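Local coordinates for protein L-ornithine N(5)-monooxygenase (PDB 3S5W) that catalyses the FAD- and NADPH-dependent hydroxylation of L-ornithine to N(5)-hydroxy-L-ornithine, the first step towards the hydroxamate groups of the siderophore pyoverdin, at residues T76-S81 / Q212-M217; I230-G235 / I244-S249; Q237-A242 / A255-R260. One frame throughout, in Å; residues are numbered along the deposited sequence.

Contact 1 of 3, residues T76-S81 / Q212-M217; sequences TLVSQS and QYLEHM. With FAD (flavin-adenine dinucleotide), chain C.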
loop_
_atom_site.group_PDB
_atom_site.type_symbol
_atom_site.label_atom_id
_atom_site.label_comp_id
_atom_site.label_asym_id
_atom_site.label_seq_id
_atom_site.Cartn_x
_atom_site.Cartn_y
_atom_site.Cartn_z
ATOM N N THR A 76 0.551 11.099 -0.699
ATOM C CA THR A 76 -0.774 10.949 -1.341
ATOM C C THR A 76 -1.890 11.586 -0.509
ATOM O O THR A 76 -3.069 11.492 -0.891
ATOM C CB THR A 76 -1.155 9.484 -1.596
ATOM O OG1 THR A 76 -1.406 8.785 -0.350
ATOM C CG2 THR A 76 -0.077 8.761 -2.424
ATOM N N LEU A 77 -1.519 12.226 0.612
ATOM C CA LEU A 77 -2.538 12.705 1.568
ATOM C C LEU A 77 -3.100 14.059 1.135
ATOM O O LEU A 77 -2.900 15.096 1.799
ATOM C CB LEU A 77 -1.996 12.724 3.006
ATOM C CG LEU A 77 -1.576 11.354 3.565
ATOM C CD1 LEU A 77 -0.821 11.468 4.926
ATOM C CD2 LEU A 77 -2.823 10.464 3.727
ATOM N N VAL A 78 -3.808 14.050 0.013
ATOM C CA VAL A 78 -4.407 15.272 -0.507
ATOM C C VAL A 78 -5.676 15.562 0.290
ATOM O O VAL A 78 -6.201 14.690 1.007
ATOM C CB VAL A 78 -4.719 15.207 -2.040
ATOM C CG1 VAL A 78 -3.432 14.967 -2.828
ATOM C CG2 VAL A 78 -5.710 14.085 -2.361
ATOM N N SER A 79 -6.152 16.790 0.156
ATOM C CA SER A 79 -7.319 17.270 0.900
ATOM C C SER A 79 -8.542 16.329 0.723
ATOM O O SER A 79 -9.183 15.970 1.705
ATOM C CB SER A 79 -7.613 18.727 0.489
ATOM O OG SER A 79 -8.856 19.121 0.994
ATOM N N GLN A 80 -8.845 15.925 -0.513
ATOM C CA GLN A 80 -9.880 14.884 -0.755
ATOM C C GLN A 80 -9.264 13.479 -0.879
ATOM O O GLN A 80 -8.919 12.996 -1.998
ATOM C CB GLN A 80 -10.802 15.202 -1.959
ATOM C CG GLN A 80 -11.846 14.078 -2.318
ATOM C CD GLN A 80 -12.854 13.811 -1.186
ATOM O OE1 GLN A 80 -13.440 14.748 -0.631
ATOM N NE2 GLN A 80 -13.060 12.530 -0.846
ATOM N N SER A 81 -9.127 12.830 0.280
ATOM C CA SER A 81 -8.639 11.467 0.319
ATOM C C SER A 81 -9.298 10.780 1.512
ATOM O O SER A 81 -8.808 10.839 2.635
ATOM C CB SER A 81 -7.107 11.415 0.364
ATOM O OG SER A 81 -6.568 12.201 1.409
ATOM N N GLN A 212 4.323 9.906 -5.199
ATOM C CA GLN A 212 5.123 11.112 -4.900
ATOM C C GLN A 212 4.397 12.428 -5.190
ATOM O O GLN A 212 5.021 13.487 -5.318
ATOM C CB GLN A 212 6.470 11.034 -5.649
ATOM C CG GLN A 212 7.370 9.951 -5.052
ATOM C CD GLN A 212 7.866 10.316 -3.652
ATOM O OE1 GLN A 212 7.380 9.785 -2.659
ATOM N NE2 GLN A 212 8.817 11.264 -3.573
ATOM N N TYR A 213 3.066 12.372 -5.269
ATOM C CA TYR A 213 2.284 13.508 -5.780
ATOM C C TYR A 213 2.601 14.837 -5.063
ATOM O O TYR A 213 2.928 15.845 -5.698
ATOM C CB TYR A 213 0.780 13.167 -5.674
ATOM C CG TYR A 213 -0.143 14.268 -6.076
ATOM C CD1 TYR A 213 -0.617 15.196 -5.119
ATOM C CD2 TYR A 213 -0.565 14.402 -7.415
ATOM C CE1 TYR A 213 -1.486 16.246 -5.493
ATOM C CE2 TYR A 213 -1.443 15.449 -7.792
ATOM C CZ TYR A 213 -1.904 16.354 -6.821
ATOM O OH TYR A 213 -2.744 17.373 -7.167
ATOM N N LEU A 214 2.502 14.834 -3.737
ATOM C CA LEU A 214 2.618 16.086 -2.962
ATOM C C LEU A 214 4.019 16.683 -3.036
ATOM O O LEU A 214 4.190 17.908 -3.026
ATOM C CB LEU A 214 2.169 15.866 -1.516
ATOM C CG LEU A 214 0.646 15.937 -1.285
ATOM C CD1 LEU A 214 0.297 15.593 0.170
ATOM C CD2 LEU A 214 0.033 17.283 -1.682
ATOM N N GLU A 215 5.009 15.812 -3.181
ATOM C CA GLU A 215 6.415 16.227 -3.307
ATOM C C GLU A 215 6.676 17.023 -4.602
ATOM O O GLU A 215 7.425 18.003 -4.595
ATOM C CB GLU A 215 7.338 14.999 -3.229
ATOM C CG GLU A 215 8.829 15.330 -3.343
ATOM C CD GLU A 215 9.416 15.838 -2.021
ATOM O OE1 GLU A 215 8.671 16.463 -1.211
ATOM O OE2 GLU A 215 10.622 15.592 -1.781
ATOM N N HIS A 216 6.031 16.624 -5.692
ATOM C CA HIS A 216 6.226 17.282 -6.986
ATOM C C HIS A 216 5.280 18.424 -7.211
ATOM O O HIS A 216 5.630 19.355 -7.924
ATOM C CB HIS A 216 6.072 16.300 -8.131
ATOM C CG HIS A 216 7.224 15.379 -8.264
ATOM N ND1 HIS A 216 7.305 14.193 -7.568
ATOM C CD2 HIS A 216 8.356 15.472 -8.997
ATOM C CE1 HIS A 216 8.448 13.599 -7.860
ATOM N NE2 HIS A 216 9.097 14.347 -8.733
ATOM N N MET A 217 4.080 18.351 -6.632
ATOM C CA MET A 217 3.128 19.429 -6.787
ATOM C C MET A 217 3.453 20.654 -5.899
ATOM O O MET A 217 2.975 21.757 -6.169
ATOM C CB MET A 217 1.697 18.930 -6.594
ATOM C CG MET A 217 1.235 17.958 -7.696
ATOM S SD MET A 217 1.356 18.568 -9.418
ATOM C CE MET A 217 0.312 20.019 -9.349
HETATM P PA FAD C . 3.006 -0.078 3.972
HETATM O O1A FAD C . 3.276 0.207 2.542
HETATM O O2A FAD C . 1.926 0.800 4.626
HETATM O O5B FAD C . 4.372 0.099 4.835
HETATM C C5B FAD C . 5.577 -0.432 4.336
HETATM C C4B FAD C . 6.662 0.267 5.136
HETATM O O4B FAD C . 7.886 -0.316 4.779
HETATM C C3B FAD C . 6.754 1.741 4.751
HETATM O O3B FAD C . 6.571 2.548 5.897
HETATM C C2B FAD C . 8.158 1.896 4.152
HETATM O O2B FAD C . 8.811 3.078 4.602
HETATM C C1B FAD C . 8.871 0.704 4.716
HETATM N N9A FAD C . 9.927 0.142 3.881
HETATM C C8A FAD C . 9.858 -0.242 2.545
HETATM N N7A FAD C . 11.065 -0.789 2.212
HETATM C C5A FAD C . 11.859 -0.772 3.317
HETATM C C6A FAD C . 13.168 -1.199 3.537
HETATM N N6A FAD C . 13.796 -1.967 2.633
HETATM N N1A FAD C . 13.712 -1.026 4.808
HETATM C C2A FAD C . 13.000 -0.467 5.850
HETATM N N3A FAD C . 11.693 -0.041 5.633
HETATM C C4A FAD C . 11.146 -0.196 4.380
HETATM N N1 FAD C . -5.899 -0.015 2.370
HETATM C C2 FAD C . -7.138 0.021 2.997
HETATM O O2 FAD C . -7.565 -0.965 3.573
HETATM N N3 FAD C . -7.903 1.168 2.979
HETATM C C4 FAD C . -7.462 2.310 2.356
HETATM O O4 FAD C . -8.165 3.334 2.404
HETATM C C4X FAD C . -6.215 2.278 1.703
HETATM N N5 FAD C . -5.748 3.408 1.047
HETATM C C5X FAD C . -4.527 3.371 0.395
HETATM C C6 FAD C . -4.068 4.521 -0.265
HETATM C C7 FAD C . -2.848 4.516 -0.929
HETATM C C7M FAD C . -2.426 5.786 -1.625
HETATM C C8 FAD C . -2.096 3.348 -0.956
HETATM C C8M FAD C . -0.767 3.271 -1.651
HETATM C C9 FAD C . -2.539 2.202 -0.304
HETATM C C9A FAD C . -3.753 2.201 0.397
HETATM N N10 FAD C . -4.218 1.058 1.057
HETATM C C10 FAD C . -5.456 1.099 1.690
HETATM C "C1'" FAD C . -3.466 -0.237 1.044
HETATM C "C2'" FAD C . -2.198 -0.249 1.923
HETATM O "O2'" FAD C . -1.358 -1.221 1.293
HETATM C "C3'" FAD C . -2.555 -0.692 3.334
HETATM O "O3'" FAD C . -3.541 0.170 3.935
HETATM C "C4'" FAD C . -1.318 -0.680 4.267
HETATM O "O4'" FAD C . -0.639 0.563 4.130
HETATM C "C5'" FAD C . -0.361 -1.888 4.089
HETATM O "O5'" FAD C . 0.484 -1.920 5.223
HETATM P P FAD C . 1.992 -2.506 5.185
HETATM O O1P FAD C . 2.572 -2.190 6.542
HETATM O O2P FAD C . 1.889 -3.950 4.776
HETATM O O3P FAD C . 2.699 -1.644 4.044
#

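Contact 2 of 3, residues I230-G235 / I244-S249; sequences IAIIGG and IDLNDS. With NAP (NADP nicotinamide-adenine-dinucleotide phosphate), chain F.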
loop_
_atom_site.group_PDB
_atom_site.type_symbol
_atom_site.label_atom_id
_atom_site.label_comp_id
_atom_site.label_asym_id
_atom_site.label_seq_id
_atom_site.Cartn_x
_atom_site.Cartn_y
_atom_site.Cartn_z
ATOM N N ILE A 230 -1.413 19.102 -17.377
ATOM C CA ILE A 230 -0.927 17.909 -16.718
ATOM C C ILE A 230 -1.705 16.691 -17.174
ATOM O O ILE A 230 -2.950 16.712 -17.188
ATOM C CB ILE A 230 -1.012 18.062 -15.157
ATOM C CG1 ILE A 230 -0.117 19.244 -14.726
ATOM C CG2 ILE A 230 -0.654 16.720 -14.469
ATOM C CD1 ILE A 230 -0.007 19.516 -13.211
ATOM N N ALA A 231 -0.983 15.631 -17.532
ATOM C CA ALA A 231 -1.615 14.345 -17.863
ATOM C C ALA A 231 -1.629 13.440 -16.636
ATOM O O ALA A 231 -0.641 13.337 -15.941
ATOM C CB ALA A 231 -0.857 13.624 -19.030
ATOM N N ILE A 232 -2.754 12.773 -16.402
ATOM C CA ILE A 232 -2.847 11.750 -15.396
ATOM C C ILE A 232 -3.074 10.434 -16.113
ATOM O O ILE A 232 -4.086 10.290 -16.821
ATOM C CB ILE A 232 -4.049 11.975 -14.436
ATOM C CG1 ILE A 232 -3.905 13.324 -13.706
ATOM C CG2 ILE A 232 -4.143 10.801 -13.442
ATOM C CD1 ILE A 232 -5.204 13.808 -13.034
ATOM N N ILE A 233 -2.148 9.483 -15.939
ATOM C CA ILE A 233 -2.313 8.132 -16.519
ATOM C C ILE A 233 -2.990 7.174 -15.523
ATOM O O ILE A 233 -2.467 6.936 -14.443
ATOM C CB ILE A 233 -0.945 7.530 -16.979
ATOM C CG1 ILE A 233 -0.124 8.571 -17.798
ATOM C CG2 ILE A 233 -1.147 6.151 -17.697
ATOM C CD1 ILE A 233 -0.861 9.268 -18.983
ATOM N N GLY A 234 -4.134 6.600 -15.914
ATOM C CA GLY A 234 -4.836 5.609 -15.079
ATOM C C GLY A 234 -6.292 6.004 -14.853
ATOM O O GLY A 234 -6.715 7.138 -15.154
ATOM N N GLY A 235 -7.050 5.087 -14.277
ATOM C CA GLY A 235 -8.492 5.291 -14.116
ATOM C C GLY A 235 -9.017 4.715 -12.821
ATOM O O GLY A 235 -10.206 4.482 -12.715
ATOM N N ILE A 244 -9.166 15.224 -8.999
ATOM C CA ILE A 244 -10.030 16.120 -8.230
ATOM C C ILE A 244 -9.146 17.153 -7.487
ATOM O O ILE A 244 -9.498 18.362 -7.388
ATOM C CB ILE A 244 -10.924 15.276 -7.270
ATOM C CG1 ILE A 244 -12.131 14.726 -8.042
ATOM C CG2 ILE A 244 -11.347 16.068 -6.021
ATOM C CD1 ILE A 244 -13.070 15.823 -8.709
ATOM N N ASP A 245 -8.004 16.699 -6.973
ATOM C CA ASP A 245 -7.090 17.660 -6.368
ATOM C C ASP A 245 -6.615 18.757 -7.345
ATOM O O ASP A 245 -6.620 19.943 -7.004
ATOM C CB ASP A 245 -5.881 16.988 -5.744
ATOM C CG ASP A 245 -5.194 17.899 -4.747
ATOM O OD1 ASP A 245 -5.855 18.288 -3.763
ATOM O OD2 ASP A 245 -4.013 18.204 -4.941
ATOM N N LEU A 246 -6.192 18.371 -8.556
ATOM C CA LEU A 246 -5.839 19.373 -9.568
ATOM C C LEU A 246 -7.015 20.301 -9.837
ATOM O O LEU A 246 -6.849 21.549 -9.855
ATOM C CB LEU A 246 -5.317 18.744 -10.873
ATOM C CG LEU A 246 -3.994 17.976 -10.670
ATOM C CD1 LEU A 246 -3.631 17.217 -11.939
ATOM C CD2 LEU A 246 -2.876 18.941 -10.296
ATOM N N ASN A 247 -8.196 19.719 -10.048
ATOM C CA ASN A 247 -9.372 20.535 -10.361
ATOM C C ASN A 247 -9.662 21.570 -9.264
ATOM O O ASN A 247 -9.937 22.766 -9.558
ATOM C CB ASN A 247 -10.612 19.651 -10.505
ATOM C CG ASN A 247 -11.874 20.457 -10.833
ATOM O OD1 ASN A 247 -12.004 20.985 -11.931
ATOM N ND2 ASN A 247 -12.799 20.557 -9.872
ATOM N N ASP A 248 -9.613 21.092 -8.012
ATOM C CA ASP A 248 -10.030 21.892 -6.860
ATOM C C ASP A 248 -8.963 22.898 -6.409
ATOM O O ASP A 248 -9.312 23.978 -5.963
ATOM C CB ASP A 248 -10.438 21.006 -5.664
ATOM C CG ASP A 248 -11.740 20.230 -5.893
ATOM O OD1 ASP A 248 -12.415 20.452 -6.917
ATOM O OD2 ASP A 248 -12.077 19.378 -5.030
ATOM N N SER A 249 -7.683 22.549 -6.533
ATOM C CA SER A 249 -6.612 23.298 -5.845
ATOM C C SER A 249 -5.619 23.999 -6.750
ATOM O O SER A 249 -4.836 24.826 -6.274
ATOM C CB SER A 249 -5.839 22.369 -4.934
ATOM O OG SER A 249 -6.599 22.171 -3.783
HETATM P PA NAP F . -5.131 0.294 -9.343
HETATM O O1A NAP F . -6.502 0.043 -8.882
HETATM O O2A NAP F . -4.338 -0.901 -9.555
HETATM O O5B NAP F . -5.249 1.273 -10.585
HETATM C C5B NAP F . -4.225 1.230 -11.508
HETATM C C4B NAP F . -4.731 2.082 -12.653
HETATM O O4B NAP F . -3.607 2.238 -13.470
HETATM C C3B NAP F . -5.813 1.345 -13.456
HETATM O O3B NAP F . -6.642 2.362 -14.002
HETATM C C2B NAP F . -4.948 0.701 -14.553
HETATM O O2B NAP F . -5.654 0.573 -15.754
HETATM C C1B NAP F . -3.842 1.762 -14.769
HETATM N N9A NAP F . -2.655 1.125 -15.362
HETATM C C8A NAP F . -1.867 0.144 -14.796
HETATM N N7A NAP F . -0.883 -0.191 -15.661
HETATM C C5A NAP F . -1.053 0.541 -16.774
HETATM C C6A NAP F . -0.355 0.585 -17.982
HETATM N N6A NAP F . 0.682 -0.219 -18.188
HETATM N N1A NAP F . -0.776 1.446 -18.951
HETATM C C2A NAP F . -1.851 2.276 -18.778
HETATM N N3A NAP F . -2.553 2.238 -17.580
HETATM C C4A NAP F . -2.165 1.371 -16.610
HETATM O O3 NAP F . -4.361 1.322 -8.363
HETATM P PN NAP F . -4.830 2.613 -7.475
HETATM O O1N NAP F . -3.557 3.192 -6.931
HETATM O O2N NAP F . -5.752 3.532 -8.219
HETATM O O5D NAP F . -5.590 1.779 -6.327
HETATM C C5D NAP F . -6.843 2.000 -5.714
HETATM C C4D NAP F . -6.545 1.483 -4.311
HETATM O O4D NAP F . -7.230 2.107 -3.259
HETATM C C3D NAP F . -6.786 0.009 -4.026
HETATM O O3D NAP F . -6.000 -0.824 -4.843
HETATM C C2D NAP F . -6.450 -0.006 -2.526
HETATM O O2D NAP F . -5.106 -0.307 -2.173
HETATM C C1D NAP F . -6.770 1.431 -2.094
HETATM P P2B NAP F . -6.281 -0.823 -16.286
HETATM O O1X NAP F . -6.483 -0.509 -17.763
HETATM O O2X NAP F . -7.555 -0.968 -15.475
HETATM O O3X NAP F . -5.313 -1.941 -15.991
#

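Contact 3 of 3, residues Q237-A242 / A255-R260; sequences QSAAEA and ADMILR. With NAP (NADP nicotinamide-adenine-dinucleotide phosphate), chain F.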
loop_
_atom_site.group_PDB
_atom_site.type_symbol
_atom_site.label_atom_id
_atom_site.label_comp_id
_atom_site.label_asym_id
_atom_site.label_seq_id
_atom_site.Cartn_x
_atom_site.Cartn_y
_atom_site.Cartn_z
ATOM N N GLN A 237 -8.713 4.709 -8.293
ATOM C CA GLN A 237 -8.953 5.657 -7.197
ATOM C C GLN A 237 -7.872 6.725 -7.157
ATOM O O GLN A 237 -8.189 7.904 -6.982
ATOM C CB GLN A 237 -9.012 4.889 -5.860
ATOM C CG GLN A 237 -9.320 5.734 -4.605
ATOM C CD GLN A 237 -10.740 6.236 -4.593
ATOM O OE1 GLN A 237 -11.616 5.648 -5.227
ATOM N NE2 GLN A 237 -10.989 7.315 -3.856
ATOM N N SER A 238 -6.608 6.331 -7.356
ATOM C CA SER A 238 -5.512 7.304 -7.278
ATOM C C SER A 238 -5.603 8.324 -8.387
ATOM O O SER A 238 -5.436 9.515 -8.130
ATOM C CB SER A 238 -4.127 6.653 -7.265
ATOM O OG SER A 238 -3.979 5.891 -6.112
ATOM N N ALA A 239 -5.887 7.864 -9.618
ATOM C CA ALA A 239 -6.092 8.798 -10.758
ATOM C C ALA A 239 -7.243 9.780 -10.470
ATOM O O ALA A 239 -7.117 10.972 -10.695
ATOM C CB ALA A 239 -6.389 8.037 -12.024
ATOM N N ALA A 240 -8.354 9.254 -9.966
ATOM C CA ALA A 240 -9.527 10.067 -9.615
ATOM C C ALA A 240 -9.187 11.095 -8.520
ATOM O O ALA A 240 -9.628 12.242 -8.599
ATOM C CB ALA A 240 -10.671 9.183 -9.137
ATOM N N GLU A 241 -8.433 10.677 -7.517
ATOM C CA GLU A 241 -8.054 11.633 -6.435
ATOM C C GLU A 241 -7.113 12.705 -6.955
ATOM O O GLU A 241 -7.275 13.875 -6.640
ATOM C CB GLU A 241 -7.445 10.883 -5.249
ATOM C CG GLU A 241 -8.550 10.121 -4.477
ATOM C CD GLU A 241 -8.079 9.423 -3.204
ATOM O OE1 GLU A 241 -6.845 9.402 -2.920
ATOM O OE2 GLU A 241 -8.961 8.905 -2.461
ATOM N N ALA A 242 -6.121 12.299 -7.752
ATOM C CA ALA A 242 -5.228 13.261 -8.413
ATOM C C ALA A 242 -6.006 14.255 -9.261
ATOM O O ALA A 242 -5.795 15.487 -9.183
ATOM C CB ALA A 242 -4.194 12.518 -9.284
ATOM N N ALA A 255 -6.155 19.510 -16.694
ATOM C CA ALA A 255 -5.851 18.094 -16.474
ATOM C C ALA A 255 -6.543 17.184 -17.510
ATOM O O ALA A 255 -7.723 17.396 -17.852
ATOM C CB ALA A 255 -6.245 17.663 -15.029
ATOM N N ASP A 256 -5.799 16.193 -18.014
ATOM C CA ASP A 256 -6.339 15.153 -18.903
ATOM C C ASP A 256 -6.234 13.818 -18.182
ATOM O O ASP A 256 -5.129 13.391 -17.832
ATOM C CB ASP A 256 -5.535 15.040 -20.211
ATOM C CG ASP A 256 -5.692 16.241 -21.138
ATOM O OD1 ASP A 256 -6.226 17.303 -20.721
ATOM O OD2 ASP A 256 -5.272 16.104 -22.320
ATOM N N MET A 257 -7.354 13.142 -17.962
ATOM C CA MET A 257 -7.292 11.783 -17.448
ATOM C C MET A 257 -7.151 10.899 -18.660
ATOM O O MET A 257 -8.027 10.876 -19.548
ATOM C CB MET A 257 -8.542 11.368 -16.687
ATOM C CG MET A 257 -8.825 12.212 -15.494
ATOM S SD MET A 257 -10.155 11.534 -14.450
ATOM C CE MET A 257 -9.377 10.079 -13.755
ATOM N N ILE A 258 -6.051 10.164 -18.694
ATOM C CA ILE A 258 -5.761 9.305 -19.833
ATOM C C ILE A 258 -5.835 7.864 -19.363
ATOM O O ILE A 258 -4.944 7.386 -18.665
ATOM C CB ILE A 258 -4.386 9.642 -20.490
ATOM C CG1 ILE A 258 -4.345 11.128 -20.905
ATOM C CG2 ILE A 258 -4.090 8.662 -21.675
ATOM C CD1 ILE A 258 -2.988 11.620 -21.421
ATOM N N LEU A 259 -6.896 7.162 -19.763
ATOM C CA LEU A 259 -7.081 5.798 -19.308
ATOM C C LEU A 259 -7.384 4.912 -20.514
ATOM O O LEU A 259 -8.092 5.334 -21.452
ATOM C CB LEU A 259 -8.189 5.684 -18.234
ATOM C CG LEU A 259 -9.634 6.087 -18.601
ATOM C CD1 LEU A 259 -10.628 5.363 -17.706
ATOM C CD2 LEU A 259 -9.840 7.609 -18.495
ATOM N N ARG A 260 -6.790 3.726 -20.506
ATOM C CA ARG A 260 -6.976 2.796 -21.624
ATOM C C ARG A 260 -8.365 2.112 -21.542
ATOM O O ARG A 260 -8.895 1.682 -22.552
ATOM C CB ARG A 260 -5.814 1.789 -21.718
ATOM C CG ARG A 260 -5.586 0.960 -20.481
ATOM C CD ARG A 260 -4.350 0.052 -20.574
ATOM N NE ARG A 260 -4.227 -0.705 -19.332
ATOM C CZ ARG A 260 -3.227 -1.531 -19.040
ATOM N NH1 ARG A 260 -2.236 -1.699 -19.896
ATOM N NH2 ARG A 260 -3.217 -2.177 -17.882
HETATM P PA NAP F . -5.131 0.294 -9.343
HETATM O O1A NAP F . -6.502 0.043 -8.882
HETATM O O2A NAP F . -4.338 -0.901 -9.555
HETATM O O5B NAP F . -5.249 1.273 -10.585
HETATM C C5B NAP F . -4.225 1.230 -11.508
HETATM C C4B NAP F . -4.731 2.082 -12.653
HETATM O O4B NAP F . -3.607 2.238 -13.470
HETATM C C3B NAP F . -5.813 1.345 -13.456
HETATM O O3B NAP F . -6.642 2.362 -14.002
HETATM C C2B NAP F . -4.948 0.701 -14.553
HETATM O O2B NAP F . -5.654 0.573 -15.754
HETATM C C1B NAP F . -3.842 1.762 -14.769
HETATM N N9A NAP F . -2.655 1.125 -15.362
HETATM C C8A NAP F . -1.867 0.144 -14.796
HETATM N N7A NAP F . -0.883 -0.191 -15.661
HETATM C C5A NAP F . -1.053 0.541 -16.774
HETATM C C6A NAP F . -0.355 0.585 -17.982
HETATM N N6A NAP F . 0.682 -0.219 -18.188
HETATM N N1A NAP F . -0.776 1.446 -18.951
HETATM C C2A NAP F . -1.851 2.276 -18.778
HETATM N N3A NAP F . -2.553 2.238 -17.580
HETATM C C4A NAP F . -2.165 1.371 -16.610
HETATM O O3 NAP F . -4.361 1.322 -8.363
HETATM P PN NAP F . -4.830 2.613 -7.475
HETATM O O1N NAP F . -3.557 3.192 -6.931
HETATM O O2N NAP F . -5.752 3.532 -8.219
HETATM O O5D NAP F . -5.590 1.779 -6.327
HETATM C C5D NAP F . -6.843 2.000 -5.714
HETATM C C4D NAP F . -6.545 1.483 -4.311
HETATM O O4D NAP F . -7.230 2.107 -3.259
HETATM C C3D NAP F . -6.786 0.009 -4.026
HETATM O O3D NAP F . -6.000 -0.824 -4.843
HETATM C C2D NAP F . -6.450 -0.006 -2.526
HETATM O O2D NAP F . -5.106 -0.307 -2.173
HETATM C C1D NAP F . -6.770 1.431 -2.094
HETATM P P2B NAP F . -6.281 -0.823 -16.286
HETATM O O1X NAP F . -6.483 -0.509 -17.763
HETATM O O2X NAP F . -7.555 -0.968 -15.475
HETATM O O3X NAP F . -5.313 -1.941 -15.991
#

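Contact 1 of 3, residues T76-S81 / Q212-M217
A backbone carbonyl meets a leucine methyl where the loop segment 76-81 touches the short helix 213-217: CD1 of L214 lies 3.6 Å from O of L77. It is the main chain of L77 that is touched, its side chain pointing away, onto helix 126-137. The loop bends sharply here, with L77 at the centre of an inverse gamma turn closed by a weak bond from V78 N to T76 O. Beyond the turn, V78 offers its CG1 methyl to the ring of Y213, 3.5 Å from CE1 and 3.6 Å from CD1, approaching obliquely while the two side chains cross at about a right angle. CG of Y213 is anti to the backbone N (chi1 176°), which swings the ring out from the first helical turn toward V78. One ring face carries CG of M217, a turn further on, and the phenol OH is hydrogen-bonded to D245 of helix 237-249. T76 borders the flavin, its OG1 3.4 Å from the methyl C7M of FAD, and that hydroxyl is hydrogen-bonded to H73 and R126. The two segments are thus held together by van der Waals packing, one member of which is a carbonyl oxygen, without a hydrogen bond between them; the hydroxyls of T76 and Y213 find their polar partners in other parts of the protein.

Contact 2 of 3, residues I230-G235 / I244-S249
I230 and I232 both direct their side chains at L246, forming the strand-to-helix packing of a Rossmann-type beta-alpha-beta unit in which strand 228-233 leads through a glycine-rich turn into helix 237-249. Being two apart on the strand, the isoleucines present themselves on the same face of the parallel sheet, and one leucine methyl is shared between them. I232 and L246 reach toward each other tip to tip, CD1 to CD1 at 3.9 Å. I230 instead crosses L246 at about a right angle: its CG2 branch lies 3.9 Å from L246 CD1, while its CD1 comes to 4.1 Å from L246 CD2. The shared methyl is therefore CD1, and CD2 serves I230 alone of the two. Both isoleucines adopt the same first rotamer (chi1 -62° for I230), yet I230 uses both of its branches and I232 only the CD1 end. The backbones stay well apart, the nearest CA atoms being those of I230 and L246, so side chains alone bridge the layer between sheet and helix. L246 also packs on A255 of the adjacent strand 253-258.

Past the end of the strand the chain enters the NADP site. G234, with a positive phi of 126° that suits glycine, runs close by the adenine-side ribose. The next residue binds the cofactor directly: the amide N of G235 donates to the ribose hydroxyl O3B at 2.8 Å.

Contact 3 of 3, residues Q237-A242 / A255-R260
The first turns of helix 237-249 pass over strand 253-258 with their closest CA atoms, those of A239 and M257, 7.4 Å apart. The close spacing goes with a small residue on the helix: A239 points its CB at the strand, and M257 points back. The methionine chain bends at its last torsion (chi3 70°), bringing the CE methyl to 4.0 Å from A239 CB. The same methyl lies 3.9 Å from A239 O and touches the backbone N of A240, so it rests against the main chain of the helix as much as against a side chain. This is the second half of the beta-alpha-beta unit that binds NADP, and A239 fits the alanine of a Rossmann-type GxGxxA pattern; its CB also packs on I232 of the neighbouring strand. At the start of the helix S238 N donates to O2N of the nicotinamide-side phosphate at 3.1 Å, and in one of two conformers its OG reaches O1N. Beside it, Q237 NE2 donates a nearly straight hydrogen bond (170°) to E241 OE2; the oxygen lies in the amide plane of Q237, while the amide comes in from above the carboxylate plane. Beyond the strand, R260 extends from CG to NE beside the 2'-phosphate, with the phosphorus in the guanidinium plane: NE donates to O1X and NH2 to O3X, each at 2.8 Å, while C6A of the adenine lies over one guanidinium face, offset toward its rim.

Overall arrangement
Contacts 2 and 3 are two halves of one beta-alpha-beta unit, their centres 6 Å apart. Both use helix 237-249, and their strands are hydrogen-bonded neighbours, I232 N to D256 O at 2.8 Å and I232 O to I258 N at 2.7 Å. Both also reach the NADP, contact 2 at its adenine-side ribose and contact 3 at the nicotinamide-side phosphate and the 2'-phosphate. Contact 1, its centre 11 Å from that of contact 2, packs on the same helix and partly on the same residue: M217 and Y213 both touch L246. Its loop segment lies along this helix too, V78 against D245 and S81 against E241, which sets a loop of the FAD pocket beside the NADP-binding unit.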